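Side-chain contact in GCN5-related N-acetyltransferase:Aminotransferase, class-II (Rhodopseudomonas palustris, PDB 2FIW), which probably transfers the acetyl group of acetyl coenzyme A, which it binds, to an acceptor amine, as a GNAT-family N-acetyltransferase: residues Arg11-Pro15 and Glu16-Val20. Sequence-based numbering, arbitrary orientation.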
loop_
_atom_site.group_PDB
_atom_site.type_symbol
_atom_site.label_atom_id
_atom_site.label_comp_id
_atom_site.label_asym_id
_atom_site.label_seq_id
_atom_site.Cartn_x
_atom_site.Cartn_y
_atom_site.Cartn_z
ATOM N N ARG A 11 7.054 9.848 -7.570
ATOM C CA ARG A 11 6.576 11.220 -7.628
ATOM C C ARG A 11 5.275 11.343 -6.852
ATOM O O ARG A 11 4.523 10.369 -6.759
ATOM C CB ARG A 11 6.368 11.651 -9.082
ATOM C CG ARG A 11 5.451 10.728 -9.868
ATOM C CD ARG A 11 5.163 11.285 -11.223
ATOM N NE ARG A 11 4.109 10.527 -11.893
ATOM C CZ ARG A 11 2.801 10.701 -11.712
ATOM N NH1 ARG A 11 2.335 11.603 -10.846
ATOM N NH2 ARG A 11 1.959 9.936 -12.394
ATOM N N PRO A 12 5.007 12.536 -6.276
ATOM C CA PRO A 12 3.742 12.735 -5.568
ATOM C C PRO A 12 2.501 12.532 -6.447
ATOM O O PRO A 12 2.550 12.689 -7.677
ATOM C CB PRO A 12 3.848 14.185 -5.084
ATOM C CG PRO A 12 5.309 14.404 -4.951
ATOM C CD PRO A 12 5.845 13.747 -6.183
ATOM N N TYR A 13 1.421 12.129 -5.789
ATOM C CA TYR A 13 0.152 11.882 -6.425
ATOM C C TYR A 13 -0.501 13.191 -6.896
ATOM O O TYR A 13 -0.603 14.164 -6.142
ATOM C CB TYR A 13 -0.756 11.149 -5.436
ATOM C CG TYR A 13 -2.224 11.098 -5.820
ATOM C CD1 TYR A 13 -3.165 11.900 -5.155
ATOM C CD2 TYR A 13 -2.669 10.265 -6.857
ATOM C CE1 TYR A 13 -4.502 11.867 -5.505
ATOM C CE2 TYR A 13 -4.008 10.227 -7.211
ATOM C CZ TYR A 13 -4.915 11.023 -6.518
ATOM O OH TYR A 13 -6.233 10.991 -6.846
ATOM N N LEU A 14 -0.948 13.198 -8.146
ATOM C CA LEU A 14 -1.585 14.354 -8.734
ATOM C C LEU A 14 -3.049 14.033 -9.034
ATOM O O LEU A 14 -3.395 12.867 -9.274
ATOM C CB LEU A 14 -0.849 14.760 -10.010
ATOM C CG LEU A 14 0.649 15.097 -9.945
ATOM C CD1 LEU A 14 1.189 15.271 -11.358
ATOM C CD2 LEU A 14 0.920 16.334 -9.090
ATOM N N PRO A 15 -3.922 15.057 -9.022
ATOM C CA PRO A 15 -5.354 14.813 -9.288
ATOM C C PRO A 15 -5.616 14.028 -10.569
ATOM O O PRO A 15 -6.587 13.280 -10.625
ATOM C CB PRO A 15 -5.964 16.226 -9.375
ATOM C CG PRO A 15 -4.798 17.184 -9.372
ATOM C CD PRO A 15 -3.643 16.473 -8.735
ATOM N N GLU A 16 -4.746 14.191 -11.565
ATOM C CA GLU A 16 -4.857 13.519 -12.850
ATOM C C GLU A 16 -4.541 12.040 -12.730
ATOM O O GLU A 16 -4.743 11.288 -13.678
ATOM C CB GLU A 16 -3.880 14.106 -13.889
ATOM C CG GLU A 16 -3.774 15.594 -13.933
ATOM C CD GLU A 16 -2.759 16.125 -12.956
ATOM O OE1 GLU A 16 -3.175 16.552 -11.879
ATOM O OE2 GLU A 16 -1.556 16.123 -13.250
ATOM N N ASP A 17 -3.991 11.626 -11.593
ATOM C CA ASP A 17 -3.617 10.225 -11.417
ATOM C C ASP A 17 -4.748 9.423 -10.798
ATOM O O ASP A 17 -4.574 8.242 -10.506
ATOM C CB ASP A 17 -2.391 10.104 -10.515
ATOM C CG ASP A 17 -1.187 10.817 -11.055
ATOM O OD1 ASP A 17 -0.939 10.758 -12.290
ATOM O OD2 ASP A 17 -0.477 11.429 -10.222
ATOM N N ALA A 18 -5.892 10.068 -10.586
ATOM C CA ALA A 18 -7.012 9.468 -9.855
ATOM C C ALA A 18 -7.410 8.089 -10.385
ATOM O O ALA A 18 -7.554 7.137 -9.611
ATOM C CB ALA A 18 -8.214 10.411 -9.841
ATOM N N ALA A 19 -7.574 7.992 -11.700
ATOM C CA ALA A 19 -8.055 6.771 -12.349
ATOM C C ALA A 19 -7.009 5.650 -12.421
ATOM O O ALA A 19 -7.351 4.498 -12.169
ATOM C CB ALA A 19 -8.618 7.075 -13.748
ATOM N N VAL A 20 -5.759 5.967 -12.773
ATOM C CA VAL A 20 -4.715 4.933 -12.818
ATOM C C VAL A 20 -4.416 4.357 -11.420
ATOM O O VAL A 20 -4.055 3.193 -11.286
ATOM C CB VAL A 20 -3.392 5.391 -13.552
ATOM C CG1 VAL A 20 -3.702 6.045 -14.916
ATOM C CG2 VAL A 20 -2.554 6.328 -12.687
HETATM O O HOH W 1 -7.393 8.315 -6.796
#
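Arg11 grips the carboxylate of Asp17 end-on in a two-pronged salt bridge at the turn where the first strand of this GNAT fold, 9-12, passes into helix 18-32. NH1 of Arg11 donates to OD2 of Asp17 at 2.9 Å, on the syn side, and NH2 of Arg11 to OD1 of Asp17 at 3.0 Å, from above the carboxylate plane. Both oxygens lie close to the guanidinium plane, although the two flat groups are turned 47° apart. From the opposite face of the carboxylate the backbone N of Leu14 reaches OD2 of Asp17 at 2.8 Å, on the anti side. The main chain answers with Asp17 N to Leu14 O at 2.7 Å, so Leu14 and Asp17 clasp each other through reciprocal bonds. With CG beside its own backbone N (chi1 -60°), Asp17 turns its carboxylate back toward the strand. Without the carboxylate, as with an alanine here, the Arg11 guanidinium would probably lose this close counter-charge and the Leu14 N-H its acceptor. Around this polar centre, CB of Asp17 packs obliquely against the Tyr13 ring, 3.7 Å from CD2 of Tyr13; the ring also touches Ala56 and Leu59 of helix 52-60. Glu16 bends back at chi2 (87°), bringing OE2 to 3.4 Å from CD1 of Leu14. At the far end of the ring, a water 2.9 Å from Tyr13 OH donates to Ala18 O.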